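SusD homolog (Bacteroides thetaiotaomicron VPI-5482, PDB 3IV0) probably takes part in glycan binding and uptake at the outer membrane, as SusD-family proteins do, although its own ligand is not established. Local coordinates at residues N21-L26 with G197-R202; N31-A36 with S132-F137; Y440-N443 with N447-T450. All coordinates share one frame; numbering follows the deposited sequence.

Contact 1 of 3, residues N21-L26 with G197-R202; sequences NAEAFL and GIRASR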
loop_
_atom_site.group_PDB
_atom_site.type_symbol
_atom_site.label_atom_id
_atom_site.label_comp_id
_atom_site.label_asym_id
_atom_site.label_seq_id
_atom_site.Cartn_x
_atom_site.Cartn_y
_atom_site.Cartn_z
ATOM N N ASN A 21 1.077 1.145 -29.522
ATOM C CA ASN A 21 -0.308 1.258 -29.104
ATOM C C ASN A 21 -0.633 0.257 -27.992
ATOM O O ASN A 21 -1.381 0.579 -27.059
ATOM C CB ASN A 21 -1.214 1.081 -30.308
ATOM C CG ASN A 21 -1.029 2.189 -31.318
ATOM O OD1 ASN A 21 -0.306 3.159 -31.061
ATOM N ND2 ASN A 21 -1.677 2.059 -32.460
ATOM N N ALA A 22 -0.051 -0.924 -28.061
ATOM C CA ALA A 22 -0.240 -1.895 -26.985
ATOM C C ALA A 22 0.345 -1.350 -25.684
ATOM O O ALA A 22 -0.278 -1.511 -24.622
ATOM C CB ALA A 22 0.375 -3.253 -27.330
ATOM N N GLU A 23 1.504 -0.704 -25.743
ATOM C CA GLU A 23 2.096 -0.114 -24.558
ATOM C C GLU A 23 1.252 1.026 -24.016
ATOM O O GLU A 23 1.110 1.136 -22.806
ATOM C CB GLU A 23 3.535 0.316 -24.790
ATOM C CG GLU A 23 4.281 0.688 -23.496
ATOM C CD GLU A 23 5.790 0.661 -23.648
ATOM O OE1 GLU A 23 6.280 0.963 -24.769
ATOM O OE2 GLU A 23 6.502 0.341 -22.661
ATOM N N ALA A 24 0.693 1.886 -24.866
ATOM C CA ALA A 24 -0.217 2.929 -24.415
ATOM C C ALA A 24 -1.419 2.340 -23.709
ATOM O O ALA A 24 -1.873 2.885 -22.678
ATOM C CB ALA A 24 -0.636 3.863 -25.598
ATOM N N PHE A 25 -1.945 1.245 -24.228
ATOM C CA PHE A 25 -3.064 0.597 -23.589
ATOM C C PHE A 25 -2.653 0.071 -22.205
ATOM O O PHE A 25 -3.371 0.280 -21.238
ATOM C CB PHE A 25 -3.629 -0.503 -24.471
ATOM C CG PHE A 25 -4.951 -1.020 -24.007
ATOM C CD1 PHE A 25 -5.012 -2.000 -23.052
ATOM C CD2 PHE A 25 -6.137 -0.483 -24.474
ATOM C CE1 PHE A 25 -6.207 -2.465 -22.612
ATOM C CE2 PHE A 25 -7.354 -0.966 -24.033
ATOM C CZ PHE A 25 -7.383 -1.951 -23.076
ATOM N N LEU A 26 -1.505 -0.586 -22.118
ATOM C CA LEU A 26 -0.976 -1.022 -20.817
ATOM C C LEU A 26 -0.839 0.161 -19.869
ATOM O O LEU A 26 -1.251 0.088 -18.701
ATOM C CB LEU A 26 0.323 -1.754 -21.027
ATOM C CG LEU A 26 1.081 -2.125 -19.745
ATOM C CD1 LEU A 26 0.231 -3.104 -18.920
ATOM C CD2 LEU A 26 2.456 -2.699 -20.075
ATOM N N GLY A 197 10.767 1.716 -10.888
ATOM C CA GLY A 197 9.826 1.785 -9.747
ATOM C C GLY A 197 8.358 1.795 -10.117
ATOM O O GLY A 197 7.529 1.273 -9.388
ATOM N N ILE A 198 8.037 2.327 -11.288
ATOM C CA ILE A 198 6.697 2.609 -11.716
ATOM C C ILE A 198 6.143 1.674 -12.789
ATOM O O ILE A 198 4.968 1.775 -13.148
ATOM C CB ILE A 198 6.554 4.082 -12.145
ATOM C CG1 ILE A 198 7.474 4.424 -13.327
ATOM C CG2 ILE A 198 6.838 5.027 -10.945
ATOM C CD1 ILE A 198 7.176 5.848 -13.878
ATOM N N ARG A 199 6.980 0.768 -13.286
ATOM C CA ARG A 199 6.541 -0.349 -14.099
ATOM C C ARG A 199 6.883 -1.609 -13.324
ATOM O O ARG A 199 7.938 -1.699 -12.692
ATOM C CB ARG A 199 7.275 -0.324 -15.458
ATOM C CG ARG A 199 6.918 0.890 -16.321
ATOM C CD ARG A 199 5.540 0.805 -16.965
ATOM N NE ARG A 199 5.449 -0.209 -18.006
ATOM C CZ ARG A 199 5.796 -0.028 -19.278
ATOM N NH1 ARG A 199 6.214 1.142 -19.724
ATOM N NH2 ARG A 199 5.698 -1.063 -20.095
ATOM N N ALA A 200 5.975 -2.569 -13.322
ATOM C CA ALA A 200 6.186 -3.773 -12.543
ATOM C C ALA A 200 7.512 -4.460 -12.866
ATOM O O ALA A 200 7.832 -4.684 -14.040
ATOM C CB ALA A 200 5.019 -4.773 -12.786
ATOM N N SER A 201 8.256 -4.831 -11.826
ATOM C CA SER A 201 9.475 -5.608 -11.918
ATOM C C SER A 201 9.262 -6.943 -11.207
ATOM O O SER A 201 8.207 -7.192 -10.600
ATOM C CB SER A 201 10.620 -4.881 -11.236
ATOM O OG SER A 201 10.446 -4.900 -9.805
ATOM N N ARG A 202 10.284 -7.789 -11.228
ATOM C CA ARG A 202 10.241 -9.045 -10.485
ATOM C C ARG A 202 9.991 -8.770 -9.001
ATOM O O ARG A 202 9.264 -9.486 -8.325
ATOM C CB ARG A 202 11.537 -9.842 -10.711
ATOM C CG ARG A 202 11.498 -11.291 -10.184
ATOM C CD ARG A 202 12.819 -12.015 -10.524
ATOM N NE ARG A 202 12.828 -13.441 -10.137
ATOM C CZ ARG A 202 12.280 -14.407 -10.855
ATOM N NH1 ARG A 202 11.608 -14.139 -11.949
ATOM N NH2 ARG A 202 12.356 -15.662 -10.434
#
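A buried salt bridge between E23 and R199 ties the first turns of helix 19-39 to the loop that leads into helix 202-219. All of its bonding falls on one carboxylate oxygen. E23 OE2 accepts from R199 NH2 at 3.0 Å and from R199 NH1 at 3.1 Å, so the guanidinium presents its end-on pair of nitrogens to a single atom and not to both oxygens. That atom lies in the guanidinium plane, yet the two flat groups stand nearly perpendicular, 82° apart. NH2 uses the anti lone pair of OE2, the one turned away from OE1, whereas NH1 meets the same anti side but tilted well out of the carboxylate plane. Neither bond is straight, the angles at hydrogen being 148° and 146°, as expected when two donors converge on one acceptor.

The two chains reach each other differently. In E23, CG stands anti to the backbone N and the chain stays extended beyond it, running out from the helix; R199 folds twice, at chi2 and chi3, and the two side chains cross at about a right angle. L26, one turn further along, adds an apolar neighbour: its CD2 lies 3.6 Å from R199 NH2, oblique to the guanidinium.

The arginine has a second acidic partner, since NE is bridged to E126 on helix 117-142, whose F123 also touches E23 and L26. Two carboxylates thus probably balance the buried charge and fix the rotation of the guanidinium. A buried arginine shared by acidic side chains of two helices here secures a connecting loop to the helical, TPR-related scaffold of the SusD family.

Contact 2 of 3, residues N31-A36 with S132-F137; sequences NSFRNA and SLSYFF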
loop_
_atom_site.group_PDB
_atom_site.type_symbol
_atom_site.label_atom_id
_atom_site.label_comp_id
_atom_site.label_asym_id
_atom_site.label_seq_id
_atom_site.Cartn_x
_atom_site.Cartn_y
_atom_site.Cartn_z
ATOM N N ASN A 31 -2.651 3.938 -15.244
ATOM C CA ASN A 31 -3.370 5.184 -14.986
ATOM C C ASN A 31 -4.634 4.990 -14.176
ATOM O O ASN A 31 -4.910 5.762 -13.266
ATOM C CB ASN A 31 -3.643 5.901 -16.326
ATOM C CG ASN A 31 -4.214 7.271 -16.144
ATOM O OD1 ASN A 31 -3.550 8.134 -15.589
ATOM N ND2 ASN A 31 -5.463 7.476 -16.568
ATOM N N SER A 32 -5.412 3.981 -14.523
ATOM C CA SER A 32 -6.616 3.702 -13.771
ATOM C C SER A 32 -6.306 3.311 -12.331
ATOM O O SER A 32 -7.007 3.769 -11.426
ATOM C CB SER A 32 -7.496 2.631 -14.428
ATOM O OG SER A 32 -8.051 3.129 -15.647
ATOM N N PHE A 33 -5.263 2.523 -12.106
ATOM C CA PHE A 33 -4.898 2.163 -10.738
ATOM C C PHE A 33 -4.497 3.426 -9.982
ATOM O O PHE A 33 -4.870 3.594 -8.818
ATOM C CB PHE A 33 -3.765 1.171 -10.756
ATOM C CG PHE A 33 -3.413 0.654 -9.396
ATOM C CD1 PHE A 33 -4.156 -0.372 -8.810
ATOM C CD2 PHE A 33 -2.380 1.190 -8.689
ATOM C CE1 PHE A 33 -3.818 -0.854 -7.546
ATOM C CE2 PHE A 33 -2.063 0.718 -7.427
ATOM C CZ PHE A 33 -2.796 -0.295 -6.871
ATOM N N ARG A 34 -3.757 4.320 -10.608
ATOM C CA ARG A 34 -3.382 5.579 -9.999
ATOM C C ARG A 34 -4.630 6.391 -9.670
ATOM O O ARG A 34 -4.720 7.023 -8.606
ATOM C CB ARG A 34 -2.470 6.357 -10.923
ATOM C CG ARG A 34 -2.183 7.770 -10.441
ATOM C CD ARG A 34 -1.078 8.395 -11.221
ATOM N NE ARG A 34 -1.363 8.431 -12.648
ATOM C CZ ARG A 34 -0.434 8.603 -13.578
ATOM N NH1 ARG A 34 0.831 8.758 -13.258
ATOM N NH2 ARG A 34 -0.808 8.628 -14.865
ATOM N N ASN A 35 -5.585 6.469 -10.591
ATOM C CA ASN A 35 -6.826 7.184 -10.314
ATOM C C ASN A 35 -7.575 6.622 -9.123
ATOM O O ASN A 35 -8.117 7.402 -8.321
ATOM C CB ASN A 35 -7.716 7.207 -11.563
ATOM C CG ASN A 35 -7.252 8.210 -12.589
ATOM O OD1 ASN A 35 -6.574 9.163 -12.275
ATOM N ND2 ASN A 35 -7.655 7.974 -13.845
ATOM N N ALA A 36 -7.632 5.294 -9.028
ATOM C CA ALA A 36 -8.375 4.636 -7.951
ATOM C C ALA A 36 -7.753 4.861 -6.590
ATOM O O ALA A 36 -8.468 4.824 -5.572
ATOM C CB ALA A 36 -8.434 3.167 -8.221
ATOM N N SER A 132 -3.868 -8.354 -10.577
ATOM C CA SER A 132 -3.709 -8.923 -9.242
ATOM C C SER A 132 -3.594 -7.861 -8.174
ATOM O O SER A 132 -4.197 -8.000 -7.086
ATOM C CB SER A 132 -2.526 -9.861 -9.159
ATOM O OG SER A 132 -2.662 -10.890 -10.144
ATOM N N LEU A 133 -2.844 -6.805 -8.451
ATOM C CA LEU A 133 -2.710 -5.719 -7.493
ATOM C C LEU A 133 -4.037 -5.034 -7.228
ATOM O O LEU A 133 -4.384 -4.708 -6.106
ATOM C CB LEU A 133 -1.677 -4.695 -7.969
ATOM C CG LEU A 133 -1.314 -3.613 -6.974
ATOM C CD1 LEU A 133 -0.587 -4.163 -5.739
ATOM C CD2 LEU A 133 -0.398 -2.603 -7.662
ATOM N N SER A 134 -4.819 -4.841 -8.293
ATOM C CA SER A 134 -6.136 -4.210 -8.175
ATOM C C SER A 134 -7.061 -5.101 -7.366
ATOM O O SER A 134 -7.752 -4.593 -6.462
ATOM C CB SER A 134 -6.722 -3.927 -9.558
ATOM O OG SER A 134 -5.921 -2.986 -10.269
ATOM N N TYR A 135 -7.122 -6.402 -7.690
ATOM C CA TYR A 135 -7.943 -7.312 -6.910
ATOM C C TYR A 135 -7.500 -7.313 -5.451
ATOM O O TYR A 135 -8.334 -7.299 -4.532
ATOM C CB TYR A 135 -7.896 -8.756 -7.460
ATOM C CG TYR A 135 -8.956 -8.987 -8.527
ATOM C CD1 TYR A 135 -10.286 -8.853 -8.222
ATOM C CD2 TYR A 135 -8.612 -9.346 -9.807
ATOM C CE1 TYR A 135 -11.268 -9.052 -9.177
ATOM C CE2 TYR A 135 -9.590 -9.542 -10.775
ATOM C CZ TYR A 135 -10.899 -9.368 -10.449
ATOM O OH TYR A 135 -11.919 -9.557 -11.395
ATOM N N PHE A 136 -6.200 -7.354 -5.195
ATOM C CA PHE A 136 -5.710 -7.310 -3.820
ATOM C C PHE A 136 -6.158 -6.057 -3.118
ATOM O O PHE A 136 -6.643 -6.138 -1.982
ATOM C CB PHE A 136 -4.209 -7.426 -3.781
ATOM C CG PHE A 136 -3.620 -7.342 -2.395
ATOM C CD1 PHE A 136 -3.945 -8.283 -1.435
ATOM C CD2 PHE A 136 -2.701 -6.372 -2.083
ATOM C CE1 PHE A 136 -3.359 -8.240 -0.170
ATOM C CE2 PHE A 136 -2.124 -6.314 -0.786
ATOM C CZ PHE A 136 -2.480 -7.264 0.149
ATOM N N PHE A 137 -6.035 -4.905 -3.758
ATOM C CA PHE A 137 -6.437 -3.661 -3.111
ATOM C C PHE A 137 -7.919 -3.639 -2.791
ATOM O O PHE A 137 -8.345 -3.121 -1.726
ATOM C CB PHE A 137 -6.064 -2.463 -4.000
ATOM C CG PHE A 137 -4.713 -1.868 -3.678
ATOM C CD1 PHE A 137 -3.598 -2.659 -3.529
ATOM C CD2 PHE A 137 -4.579 -0.505 -3.521
ATOM C CE1 PHE A 137 -2.382 -2.091 -3.211
ATOM C CE2 PHE A 137 -3.365 0.067 -3.198
ATOM C CZ PHE A 137 -2.264 -0.743 -3.056
#
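F33 carries the whole of this helix-helix contact, its ring reaching L133, S134 and F137 on helix 117-142. The segment begins at N31, on another side of the helix, where OD1 receives R34 NH2 at 2.9 Å; the bond is almost straight, 174°, and lies both in the carbonyl plane and in that of the guanidinium. S32 follows with its side chain against T97 of helix 93-108.

Next comes F33 itself, with CG anti to the backbone N (chi1 -175°), a setting that sends the ring out toward the partner helix. Its CZ is the leading atom. L133 CD2 sits 3.4 Å from it, with L133 CG close behind, the leucine crossing the phenylalanine at about a right angle. The same CZ stands over the centre of the F137 ring, 3.7 Å above its plane. This makes a T-shaped stack with F33 as the edge and F137 as the face, the planes inclined by 63° and the centroids 5.0 Å apart. At the near side of the F33 ring, S134 OG approaches the edge, 3.5 Å from CD1; this buried hydroxyl is hydrogen-bonded to M130 O, one turn back in its own helix.

R34 is also salt-bridged to E276 and hydrogen-bonded to A269 O. A36 closes the segment against F95.

The F33 ring spans a gap in which the segment axes, nearly parallel, pass 11.2 Å apart. Helix 93-108 touches both segments through S32, A36 and S134. Strand 264-268 meets F33 through I268 and L133 through F266, while helix 202-219 packs against L133 and F136 through L208.

Contact 3 of 3, residues Y440-N443 with N447-T450; sequences YNRN and NPMT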
loop_
_atom_site.group_PDB
_atom_site.type_symbol
_atom_site.label_atom_id
_atom_site.label_comp_id
_atom_site.label_asym_id
_atom_site.label_seq_id
_atom_site.Cartn_x
_atom_site.Cartn_y
_atom_site.Cartn_z
ATOM N N TYR A 440 -8.026 -5.494 16.618
ATOM C CA TYR A 440 -8.962 -5.613 17.743
ATOM C C TYR A 440 -8.221 -5.848 19.049
ATOM O O TYR A 440 -8.838 -6.278 20.030
ATOM C CB TYR A 440 -10.015 -6.701 17.476
ATOM C CG TYR A 440 -9.473 -8.030 17.080
ATOM C CD1 TYR A 440 -8.894 -8.873 18.038
ATOM C CD2 TYR A 440 -9.547 -8.474 15.771
ATOM C CE1 TYR A 440 -8.408 -10.074 17.693
ATOM C CE2 TYR A 440 -9.054 -9.703 15.406
ATOM C CZ TYR A 440 -8.500 -10.513 16.398
ATOM O OH TYR A 440 -7.967 -11.733 16.097
ATOM N N ASN A 441 -6.941 -5.480 19.115
ATOM C CA ASN A 441 -6.116 -5.686 20.296
ATOM C C ASN A 441 -5.545 -4.357 20.766
ATOM O O ASN A 441 -4.714 -3.755 20.100
ATOM C CB ASN A 441 -5.002 -6.689 19.958
ATOM C CG ASN A 441 -4.256 -7.172 21.174
ATOM O OD1 ASN A 441 -4.100 -6.444 22.157
ATOM N ND2 ASN A 441 -3.737 -8.396 21.083
ATOM N N ARG A 442 -6.000 -3.882 21.924
ATOM C CA ARG A 442 -5.552 -2.594 22.442
ATOM C C ARG A 442 -4.054 -2.542 22.778
ATOM O O ARG A 442 -3.484 -1.466 22.888
ATOM C CB ARG A 442 -6.385 -2.196 23.669
ATOM C CG ARG A 442 -6.272 -0.735 24.032
ATOM C CD ARG A 442 -7.191 -0.399 25.199
ATOM N NE ARG A 442 -8.584 -0.697 24.874
ATOM C CZ ARG A 442 -9.391 0.105 24.181
ATOM N NH1 ARG A 442 -8.957 1.275 23.738
ATOM N NH2 ARG A 442 -10.638 -0.260 23.943
ATOM N N ASN A 443 -3.419 -3.704 22.897
ATOM C CA ASN A 443 -1.967 -3.751 23.117
ATOM C C ASN A 443 -1.162 -3.277 21.893
ATOM O O ASN A 443 0.013 -2.898 22.027
ATOM C CB ASN A 443 -1.533 -5.163 23.493
ATOM C CG ASN A 443 -2.102 -5.608 24.829
ATOM O OD1 ASN A 443 -2.767 -6.641 24.940
ATOM N ND2 ASN A 443 -1.870 -4.806 25.838
ATOM N N ASN A 447 -6.793 2.664 18.892
ATOM C CA ASN A 447 -8.201 2.889 18.541
ATOM C C ASN A 447 -8.757 1.585 17.954
ATOM O O ASN A 447 -9.163 1.536 16.795
ATOM C CB ASN A 447 -8.372 4.022 17.500
ATOM C CG ASN A 447 -7.921 5.386 17.993
ATOM O OD1 ASN A 447 -7.384 5.545 19.084
ATOM N ND2 ASN A 447 -8.119 6.380 17.169
ATOM N N PRO A 448 -8.757 0.506 18.738
ATOM C CA PRO A 448 -9.124 -0.806 18.206
ATOM C C PRO A 448 -10.614 -0.913 17.931
ATOM O O PRO A 448 -11.428 -0.143 18.482
ATOM C CB PRO A 448 -8.786 -1.772 19.345
ATOM C CG PRO A 448 -8.962 -0.938 20.569
ATOM C CD PRO A 448 -8.495 0.441 20.190
HETATM N N MSE A 449 -10.994 -1.860 17.085
HETATM C CA MSE A 449 -12.389 -2.277 17.028
HETATM C C MSE A 449 -12.531 -3.511 17.914
HETATM O O MSE A 449 -11.528 -4.087 18.373
HETATM C CB MSE A 449 -12.826 -2.583 15.581
HETATM C CG MSE A 449 -12.157 -3.793 14.941
HETATM SE SE MSE A 449 -12.565 -4.045 13.063
HETATM C CE MSE A 449 -11.581 -2.553 12.315
ATOM N N THR A 450 -13.743 -4.009 18.115
ATOM C CA THR A 450 -13.903 -5.244 18.860
ATOM C C THR A 450 -13.686 -6.464 17.971
ATOM O O THR A 450 -13.872 -6.415 16.736
ATOM C CB THR A 450 -15.282 -5.369 19.530
ATOM O OG1 THR A 450 -16.260 -5.626 18.536
ATOM C CG2 THR A 450 -15.643 -4.091 20.306
#
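Y440 meets M449 where the loop between helix 429-436 and helix 451-455 doubles back on itself. From its backbone, Y440 CA makes a CA-H...O contact of 3.1 Å with M449 O. The CB beyond lies 3.2 Å from the same oxygen and 3.7 Å from T450 C, so the start of the side chain rests on the returning backbone. The CG of M449, modelled as selenomethionine, is a looser neighbour at 4.4 Å from Y440 CB. With chi1 at 52°, CG of the tyrosine falls between the backbone N and the carbonyl carbon, and the ring leads away from 447-450 to form an edge-to-face pair with F454.

P448 lies beside the Y440-N441 peptide, its CB 4.1 Å from Y440 C. In one of its two conformers R442 has P448 CG and CD over one guanidinium face, toward the rim, so this contact is doubtful. Within 440-443, N441 OD1 accepts from N443 N at 2.9 Å, an Asx turn.

M449 is joined by a backbone hydrogen bond to V439 and packs against F454, W459 and N71. T450 then N-caps helix 451-455 through OG1 to N453 N, while N447 ND2 reaches back to A69 O, at the end of helix 63-69.

Contacts 1 and 2 show how one long helix can be tied down by unlike means along its length. Both draw on helix 19-39, with centres 13 Å apart and nearest atoms about 5 Å apart, and contact 2 is nested in the chain loop that contact 1 closes. Helix 117-142 serves both, lending E126 to the polar site and L133, S134 and F137 to the apolar one. Contact 3 is separate: a short surface turn later in the chain, its centre 40 Å from that of contact 1, across the middle of the molecule, and 29 Å from that of contact 2. None of the three is known to form part of a glycan-binding site.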